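Local atomic coordinates of putative O-GlcNAcase nagJ (Clostridium perfringens, PDB entry 6PV5), a protein that probably removes terminal N-acetylhexosamine residues from glycans by hydrolysis, as a family 84 glycoside hydrolase, and is represented here by its N-terminal, catalytic barrel and post-catalytic helical regions. Residues Asp413-Gly418 / Asp555-Lys560; Leu417-Asp422 / Lys466-Ala471; Phe486-Thr491 / Thr495-Ser500. All coordinates share one frame; numbering follows the deposited sequence.

Contact 1. Residues Asp413-Gly418 / Asp555-Lys560; sequences DKMALG and DSHLSK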
loop_
_atom_site.group_PDB
_atom_site.type_symbol
_atom_site.label_atom_id
_atom_site.label_comp_id
_atom_site.label_asym_id
_atom_site.label_seq_id
_atom_site.Cartn_x
_atom_site.Cartn_y
_atom_site.Cartn_z
ATOM N N ASP A 413 13.392 8.386 -11.357
ATOM C CA ASP A 413 14.290 7.411 -11.971
ATOM C C ASP A 413 14.640 6.294 -10.997
ATOM O O ASP A 413 15.273 5.316 -11.393
ATOM C CB ASP A 413 15.613 8.047 -12.413
ATOM C CG ASP A 413 15.407 9.100 -13.492
ATOM O OD1 ASP A 413 14.601 8.843 -14.417
ATOM O OD2 ASP A 413 16.013 10.186 -13.372
ATOM N N LYS A 414 14.240 6.440 -9.729
ATOM C CA LYS A 414 14.421 5.339 -8.789
ATOM C C LYS A 414 13.068 4.723 -8.427
ATOM O O LYS A 414 12.180 5.452 -7.999
ATOM C CB LYS A 414 15.119 5.838 -7.519
ATOM C CG LYS A 414 15.470 4.711 -6.568
ATOM C CD LYS A 414 16.496 5.039 -5.501
ATOM C CE LYS A 414 16.916 3.762 -4.782
ATOM N NZ LYS A 414 17.876 4.048 -3.680
ATOM N N MET A 415 12.937 3.389 -8.541
ATOM C CA MET A 415 11.739 2.684 -8.112
ATOM C C MET A 415 11.815 2.402 -6.607
ATOM O O MET A 415 12.839 1.948 -6.111
ATOM C CB MET A 415 11.559 1.340 -8.829
ATOM C CG MET A 415 11.474 1.413 -10.350
ATOM S SD MET A 415 10.056 2.410 -10.896
ATOM C CE MET A 415 9.696 1.714 -12.509
ATOM N N ALA A 416 10.696 2.620 -5.895
ATOM C CA ALA A 416 10.594 2.228 -4.495
ATOM C C ALA A 416 9.950 0.851 -4.454
ATOM O O ALA A 416 8.784 0.705 -4.822
ATOM C CB ALA A 416 9.782 3.251 -3.731
ATOM N N LEU A 417 10.729 -0.152 -4.036
ATOM C CA LEU A 417 10.280 -1.534 -4.059
ATOM C C LEU A 417 10.367 -2.130 -2.657
ATOM O O LEU A 417 10.358 -3.350 -2.519
ATOM C CB LEU A 417 11.156 -2.341 -5.040
ATOM C CG LEU A 417 11.107 -1.883 -6.507
ATOM C CD1 LEU A 417 12.121 -2.672 -7.347
ATOM C CD2 LEU A 417 9.699 -2.079 -7.070
ATOM N N GLY A 418 10.439 -1.282 -1.624
ATOM C CA GLY A 418 10.570 -1.789 -0.263
ATOM C C GLY A 418 9.267 -1.854 0.542
ATOM O O GLY A 418 8.208 -1.394 0.105
ATOM N N ASP A 555 12.829 -2.616 -16.713
ATOM C CA ASP A 555 13.859 -3.181 -17.590
ATOM C C ASP A 555 15.156 -2.383 -17.585
ATOM O O ASP A 555 16.214 -3.000 -17.534
ATOM C CB ASP A 555 13.453 -3.448 -19.041
ATOM C CG ASP A 555 14.527 -4.288 -19.747
ATOM O OD1 ASP A 555 14.584 -5.526 -19.526
ATOM O OD2 ASP A 555 15.342 -3.695 -20.444
ATOM N N SER A 556 15.094 -1.048 -17.682
ATOM C CA SER A 556 16.305 -0.230 -17.628
ATOM C C SER A 556 17.053 -0.396 -16.300
ATOM O O SER A 556 18.295 -0.396 -16.277
ATOM C CB SER A 556 16.018 1.213 -17.876
ATOM O OG SER A 556 15.490 1.366 -19.169
ATOM N N HIS A 557 16.289 -0.519 -15.201
ATOM C CA HIS A 557 16.867 -0.721 -13.875
ATOM C C HIS A 557 17.634 -2.039 -13.822
ATOM O O HIS A 557 18.729 -2.080 -13.278
ATOM C CB HIS A 557 15.783 -0.618 -12.792
ATOM C CG HIS A 557 15.222 0.769 -12.737
ATOM N ND1 HIS A 557 14.261 1.216 -13.629
ATOM C CD2 HIS A 557 15.522 1.825 -11.957
ATOM C CE1 HIS A 557 13.987 2.484 -13.396
ATOM N NE2 HIS A 557 14.729 2.875 -12.347
ATOM N N LEU A 558 17.043 -3.097 -14.379
ATOM C CA LEU A 558 17.647 -4.416 -14.369
ATOM C C LEU A 558 18.950 -4.423 -15.176
ATOM O O LEU A 558 19.907 -5.076 -14.786
ATOM C CB LEU A 558 16.658 -5.417 -14.969
ATOM C CG LEU A 558 15.468 -5.806 -14.091
ATOM C CD1 LEU A 558 14.437 -6.529 -14.936
ATOM C CD2 LEU A 558 15.891 -6.718 -12.946
ATOM N N SER A 559 18.973 -3.723 -16.320
ATOM C CA SER A 559 20.148 -3.658 -17.174
ATOM C C SER A 559 21.274 -2.942 -16.446
ATOM O O SER A 559 22.417 -3.385 -16.511
ATOM C CB SER A 559 19.830 -2.964 -18.496
ATOM O OG SER A 559 18.749 -3.634 -19.125
ATOM N N LYS A 560 20.936 -1.822 -15.792
ATOM C CA LYS A 560 21.908 -1.068 -15.022
ATOM C C LYS A 560 22.431 -1.932 -13.874
ATOM O O LYS A 560 23.624 -1.882 -13.561
ATOM C CB LYS A 560 21.329 0.251 -14.501
ATOM C CG LYS A 560 22.364 1.155 -13.852
ATOM C CD LYS A 560 22.021 2.600 -13.883
ATOM C CE LYS A 560 23.110 3.455 -13.283
ATOM N NZ LYS A 560 22.739 4.895 -13.400
#
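Between K414 and H557, the residues of closest backbone approach at 8.3 Å from CA to CA, an irregular loop, 413-418, passes a turn of helix 548-579 at a distance bridged by side chains, chiefly H557. With CG beside the backbone N (chi1 -65°), its imidazole reaches out from the helix to the loop, and NE2 of H557 donates to the backbone O of D413 over 2.7 Å. The bond is fairly straight at 159°; the oxygen lies close to the ring plane, whereas the nitrogen stands above the carbonyl plane. Histidine suits the place because it offers a flat surface as well as an N-H at its edge. M415 uses that surface: its CG sits over the middle of one face, 4.1 Å from the ring centroid of H557, in a CH-pi contact, and the bend at chi2 (-61°) leaves SD oblique to the ring. The M415 side chain also touches Q553 and L554 of the same helix, while F486 touches H557. A loop after the seventh strand of a TIM barrel is thus held against the long helix of the post-catalytic bundle, a buried junction between two parts of a family 84 hydrolase.

Contact 2. Residues Leu417-Asp422 / Lys466-Ala471; sequences LGPIYD and KSWDKA. With EDO (1,2-ethanediol), chain C.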
loop_
_atom_site.group_PDB
_atom_site.type_symbol
_atom_site.label_atom_id
_atom_site.label_comp_id
_atom_site.label_asym_id
_atom_site.label_seq_id
_atom_site.Cartn_x
_atom_site.Cartn_y
_atom_site.Cartn_z
ATOM N N LEU A 417 10.729 -0.152 -4.036
ATOM C CA LEU A 417 10.280 -1.534 -4.059
ATOM C C LEU A 417 10.367 -2.130 -2.657
ATOM O O LEU A 417 10.358 -3.350 -2.519
ATOM C CB LEU A 417 11.156 -2.341 -5.040
ATOM C CG LEU A 417 11.107 -1.883 -6.507
ATOM C CD1 LEU A 417 12.121 -2.672 -7.347
ATOM C CD2 LEU A 417 9.699 -2.079 -7.070
ATOM N N GLY A 418 10.439 -1.282 -1.624
ATOM C CA GLY A 418 10.570 -1.789 -0.263
ATOM C C GLY A 418 9.267 -1.854 0.542
ATOM O O GLY A 418 8.208 -1.394 0.105
ATOM N N PRO A 419 9.316 -2.393 1.786
ATOM C CA PRO A 419 8.140 -2.421 2.658
ATOM C C PRO A 419 7.893 -1.052 3.285
ATOM O O PRO A 419 8.815 -0.244 3.445
ATOM C CB PRO A 419 8.541 -3.442 3.737
ATOM C CG PRO A 419 10.042 -3.249 3.849
ATOM C CD PRO A 419 10.501 -3.004 2.418
ATOM N N ILE A 420 6.621 -0.792 3.611
ATOM C CA ILE A 420 6.258 0.283 4.531
ATOM C C ILE A 420 7.153 0.167 5.763
ATOM O O ILE A 420 7.262 -0.885 6.364
ATOM C CB ILE A 420 4.771 0.143 4.912
ATOM C CG1 ILE A 420 3.851 0.169 3.682
ATOM C CG2 ILE A 420 4.378 1.180 5.959
ATOM C CD1 ILE A 420 4.065 1.328 2.721
ATOM N N TYR A 421 7.815 1.246 6.142
ATOM C CA TYR A 421 8.933 1.095 7.062
ATOM C C TYR A 421 8.907 2.230 8.080
ATOM O O TYR A 421 8.619 3.367 7.701
ATOM C CB TYR A 421 10.242 1.140 6.257
ATOM C CG TYR A 421 11.467 0.648 6.987
ATOM C CD1 TYR A 421 11.726 -0.707 7.137
ATOM C CD2 TYR A 421 12.376 1.546 7.525
ATOM C CE1 TYR A 421 12.867 -1.165 7.791
ATOM C CE2 TYR A 421 13.511 1.116 8.195
ATOM C CZ TYR A 421 13.747 -0.242 8.326
ATOM O OH TYR A 421 14.869 -0.648 8.977
ATOM N N ASP A 422 9.204 1.910 9.355
ATOM C CA ASP A 422 9.389 2.898 10.419
ATOM C C ASP A 422 8.058 3.577 10.750
ATOM O O ASP A 422 8.036 4.721 11.175
ATOM C CB ASP A 422 10.368 4.014 10.032
ATOM C CG ASP A 422 11.853 3.709 10.193
ATOM O OD1 ASP A 422 12.181 2.782 10.977
ATOM O OD2 ASP A 422 12.679 4.429 9.536
ATOM N N LYS A 466 9.627 -9.394 7.077
ATOM C CA LYS A 466 8.862 -10.610 6.865
ATOM C C LYS A 466 7.668 -10.298 5.957
ATOM O O LYS A 466 7.283 -11.097 5.110
ATOM C CB LYS A 466 8.525 -11.267 8.212
ATOM N N SER A 467 7.069 -9.125 6.144
ATOM C CA SER A 467 5.960 -8.691 5.312
ATOM C C SER A 467 6.426 -8.524 3.860
ATOM O O SER A 467 5.749 -8.964 2.946
ATOM C CB SER A 467 5.400 -7.402 5.842
ATOM O OG SER A 467 4.230 -7.042 5.134
ATOM N N TRP A 468 7.592 -7.887 3.670
ATOM C CA TRP A 468 8.194 -7.673 2.361
ATOM C C TRP A 468 8.402 -9.002 1.637
ATOM O O TRP A 468 8.078 -9.129 0.464
ATOM C CB TRP A 468 9.525 -6.954 2.568
ATOM C CG TRP A 468 10.169 -6.391 1.343
ATOM C CD1 TRP A 468 9.575 -5.758 0.286
ATOM C CD2 TRP A 468 11.587 -6.322 1.128
ATOM N NE1 TRP A 468 10.538 -5.331 -0.589
ATOM C CE2 TRP A 468 11.779 -5.652 -0.096
ATOM C CE3 TRP A 468 12.706 -6.725 1.877
ATOM C CZ2 TRP A 468 13.059 -5.404 -0.599
ATOM C CZ3 TRP A 468 13.972 -6.509 1.366
ATOM C CH2 TRP A 468 14.138 -5.838 0.147
ATOM N N ASP A 469 8.927 -10.000 2.353
ATOM C CA ASP A 469 9.101 -11.324 1.770
ATOM C C ASP A 469 7.795 -11.852 1.176
ATOM O O ASP A 469 7.817 -12.401 0.073
ATOM C CB ASP A 469 9.752 -12.332 2.726
ATOM C CG ASP A 469 11.190 -11.995 3.082
ATOM O OD1 ASP A 469 11.846 -11.275 2.294
ATOM O OD2 ASP A 469 11.647 -12.456 4.153
ATOM N N LYS A 470 6.680 -11.713 1.911
ATOM C CA LYS A 470 5.410 -12.260 1.452
ATOM C C LYS A 470 4.892 -11.473 0.256
ATOM O O LYS A 470 4.300 -12.054 -0.648
ATOM C CB LYS A 470 4.306 -12.201 2.517
ATOM C CG LYS A 470 4.509 -13.132 3.708
ATOM C CD LYS A 470 4.201 -14.589 3.405
ATOM C CE LYS A 470 4.454 -15.498 4.592
ATOM N NZ LYS A 470 4.127 -14.814 5.867
ATOM N N ALA A 471 5.059 -10.152 0.278
ATOM C CA ALA A 471 4.567 -9.356 -0.839
ATOM C C ALA A 471 5.347 -9.679 -2.118
ATOM O O ALA A 471 4.773 -9.720 -3.204
ATOM C CB ALA A 471 4.638 -7.883 -0.513
HETATM C C1 EDO C . 11.061 -13.116 -0.989
HETATM O O1 EDO C . 9.875 -13.897 -0.901
HETATM C C2 EDO C . 12.270 -13.742 -0.389
HETATM O O2 EDO C . 12.292 -15.161 -0.469
#
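In this (beta/alpha)8 barrel the long loop between the seventh strand, 399-403, and the eighth, 431-436, is packed here on helix 464-476, which follows the barrel strands in the chain. The tie is made by W468, whose indole meets L417, G418 and P419. Its NE1 donates to the backbone O of L417 at 2.8 Å, with an N-H...O angle of 152°. The nitrogen lies in the carbonyl plane, on a lone pair of that oxygen, although the oxygen itself is tilted somewhat from the indole plane. G418 follows directly, its CA 3.6 Å from NE1 of W468; a side chain here would be pressed against CD of the next residue, P419. P419 then turns its ring onto the indole face. Its CD stands 3.5 Å from the centroid of the five-membered ring of W468, only 8° off the normal, a well-formed CH-pi contact, and farther back CB of P419 touches CB of W468 at 3.8 Å. With CG anti to the backbone N (chi1 -168°), the indole is directed from the helix to the loop, where its N-H edge and one face are both used. A487 and K484 of helix 480-487 pack on W468, and T451 and Y462 touch P419. On the helix, the backbone O of D469 accepts a bond from O1 of a 1,2-ethanediol, probably left by the crystallisation liquor, at 2.7 Å. Proline suits the indole face: its CD, bonded to the amide nitrogen, carries somewhat polarised C-H groups that should favour an electron-rich pi surface. The indole N-H, buried in this interface, is satisfied by a main-chain oxygen, so one residue combines a directional bond with apolar contact over a face, which should limit both the loop's freedom and the ring's rotation.

Contact 3. Residues Phe486-Thr491 / Thr495-Ser500; sequences FANHST and TGRPDS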
loop_
_atom_site.group_PDB
_atom_site.type_symbol
_atom_site.label_atom_id
_atom_site.label_comp_id
_atom_site.label_asym_id
_atom_site.label_seq_id
_atom_site.Cartn_x
_atom_site.Cartn_y
_atom_site.Cartn_z
ATOM N N PHE A 486 17.276 -8.039 -6.277
ATOM C CA PHE A 486 17.183 -6.775 -7.003
ATOM C C PHE A 486 16.561 -5.690 -6.117
ATOM O O PHE A 486 17.098 -4.583 -5.984
ATOM C CB PHE A 486 16.354 -7.026 -8.275
ATOM C CG PHE A 486 15.969 -5.803 -9.066
ATOM C CD1 PHE A 486 16.908 -5.140 -9.847
ATOM C CD2 PHE A 486 14.659 -5.336 -9.059
ATOM C CE1 PHE A 486 16.548 -4.023 -10.596
ATOM C CE2 PHE A 486 14.299 -4.215 -9.796
ATOM C CZ PHE A 486 15.244 -3.562 -10.572
ATOM N N ALA A 487 15.405 -6.010 -5.517
ATOM C CA ALA A 487 14.642 -5.029 -4.749
ATOM C C ALA A 487 15.436 -4.529 -3.536
ATOM O O ALA A 487 15.279 -3.385 -3.117
ATOM C CB ALA A 487 13.321 -5.629 -4.328
ATOM N N ASN A 488 16.314 -5.376 -2.999
ATOM C CA ASN A 488 17.180 -5.007 -1.882
ATOM C C ASN A 488 17.960 -3.724 -2.161
ATOM O O ASN A 488 18.266 -2.968 -1.230
ATOM C CB ASN A 488 18.059 -6.192 -1.461
ATOM C CG ASN A 488 19.032 -5.922 -0.329
ATOM O OD1 ASN A 488 18.686 -5.334 0.693
ATOM N ND2 ASN A 488 20.265 -6.369 -0.503
ATOM N N HIS A 489 18.250 -3.446 -3.440
ATOM C CA HIS A 489 19.065 -2.280 -3.759
ATOM C C HIS A 489 18.201 -1.092 -4.169
ATOM O O HIS A 489 18.712 -0.123 -4.712
ATOM C CB HIS A 489 20.069 -2.610 -4.870
ATOM C CG HIS A 489 21.117 -3.592 -4.473
ATOM N ND1 HIS A 489 22.362 -3.193 -4.070
ATOM C CD2 HIS A 489 21.097 -4.942 -4.391
ATOM C CE1 HIS A 489 23.093 -4.258 -3.776
ATOM N NE2 HIS A 489 22.337 -5.339 -3.955
ATOM N N SER A 490 16.893 -1.154 -3.903
ATOM C CA SER A 490 15.985 -0.149 -4.443
ATOM C C SER A 490 14.841 0.153 -3.466
ATOM O O SER A 490 13.666 0.080 -3.857
ATOM C CB SER A 490 15.397 -0.667 -5.744
ATOM O OG SER A 490 14.989 0.421 -6.561
ATOM N N THR A 491 15.167 0.395 -2.189
ATOM C CA THR A 491 14.111 0.515 -1.186
ATOM C C THR A 491 14.036 1.953 -0.699
ATOM O O THR A 491 12.964 2.435 -0.388
ATOM C CB THR A 491 14.218 -0.501 -0.037
ATOM O OG1 THR A 491 15.465 -0.320 0.643
ATOM C CG2 THR A 491 14.122 -1.940 -0.500
ATOM N N THR A 495 12.387 8.400 1.875
ATOM C CA THR A 495 12.005 7.637 3.047
ATOM C C THR A 495 12.122 6.183 2.621
ATOM O O THR A 495 12.372 5.929 1.444
ATOM C CB THR A 495 10.601 8.023 3.541
ATOM O OG1 THR A 495 10.382 7.424 4.825
ATOM C CG2 THR A 495 9.502 7.599 2.587
ATOM N N GLY A 496 11.935 5.250 3.559
ATOM C CA GLY A 496 11.944 3.839 3.201
ATOM C C GLY A 496 13.048 3.087 3.933
ATOM O O GLY A 496 13.938 3.696 4.527
ATOM N N ARG A 497 12.965 1.762 3.910
ATOM C CA ARG A 497 14.053 0.927 4.395
ATOM C C ARG A 497 15.350 1.319 3.680
ATOM O O ARG A 497 15.354 1.500 2.455
ATOM C CB ARG A 497 13.683 -0.530 4.101
ATOM C CG ARG A 497 14.786 -1.559 4.334
ATOM C CD ARG A 497 14.432 -2.814 3.555
ATOM N NE ARG A 497 15.345 -3.959 3.667
ATOM C CZ ARG A 497 16.362 -4.218 2.841
ATOM N NH1 ARG A 497 17.089 -5.304 3.031
ATOM N NH2 ARG A 497 16.653 -3.407 1.833
ATOM N N PRO A 498 16.492 1.457 4.406
ATOM C CA PRO A 498 17.791 1.706 3.760
ATOM C C PRO A 498 18.160 0.580 2.793
ATOM O O PRO A 498 17.856 -0.581 3.044
ATOM C CB PRO A 498 18.786 1.794 4.947
ATOM C CG PRO A 498 17.867 2.199 6.111
ATOM C CD PRO A 498 16.599 1.379 5.880
ATOM N N ASP A 499 18.790 0.938 1.669
ATOM C CA ASP A 499 19.164 -0.031 0.650
ATOM C C ASP A 499 20.267 -0.948 1.192
ATOM O O ASP A 499 21.139 -0.484 1.927
ATOM C CB ASP A 499 19.801 0.674 -0.547
ATOM C CG ASP A 499 18.863 1.567 -1.351
ATOM O OD1 ASP A 499 17.631 1.328 -1.303
ATOM O OD2 ASP A 499 19.385 2.475 -2.061
ATOM N N SER A 500 20.194 -2.234 0.831
ATOM C CA SER A 500 21.245 -3.223 1.020
ATOM C C SER A 500 22.074 -2.947 2.277
ATOM O O SER A 500 23.281 -2.704 2.178
ATOM C CB SER A 500 22.126 -3.312 -0.216
ATOM O OG SER A 500 22.820 -2.081 -0.390
HETATM O O HOH W 1 22.923 -0.785 -2.864
#
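N488 and H489, in a type I turn from A487 to S490 near the end of helix 480-487, run beside S500 and D499, their CA atoms 5.3 and 5.0 Å apart, and S500 N donates to the backbone O of N488. R497 reaches back with an extended chain and grips N488 end-on: NH1 and NH2 of R497 donate to OD1 of N488, at 2.8 and 3.0 Å. That oxygen lies near the guanidinium plane, while the amide is turned 69° from it; NE pairs with E465. Threonine fits because OG1 of T491, between backbone N and carbonyl carbon (chi1 60°), donates to O of R497 at 2.6 Å. OD1 of D499 accepts from the backbone N of T491 at 2.8 Å, nearly along its C-O bond, and also from that of R492, while OD2 forms a salt bridge with K414. CB of S500 lies over one face of the H489 ring, and a water joins S500 OG to H489 ND1; E530 holds NE2. Glycine belongs at 496, where a CB would strike T491 O. This is a helix-loop-helix connection, turning back on itself, between helices 480-487 and 501-515, with S500 at the second's N-cap position, though its side chain makes no capping bond.

Contacts 1 and 2 share the loop between strands 399-403 and 431-436, with L417 and G418 in common, yet their centres lie about 17 Å apart. Contact 3 lies nearer to each, about 11 Å from contact 1 and 10 Å from contact 2. In sequence, contact 2 is complete before the segments of contact 3 begin, and those in turn fall between the two ends of contact 1. Contact 3 touches both of the others: M415 O probably accepts from S490 OG, L417 N probably bonds to S490 O, and L417 packs on F486. The barrel loop therefore lies among helices 464-476, 480-487 and 548-579, joining the presumed catalytic barrel to the helical region that follows, away from the predicted proton donor.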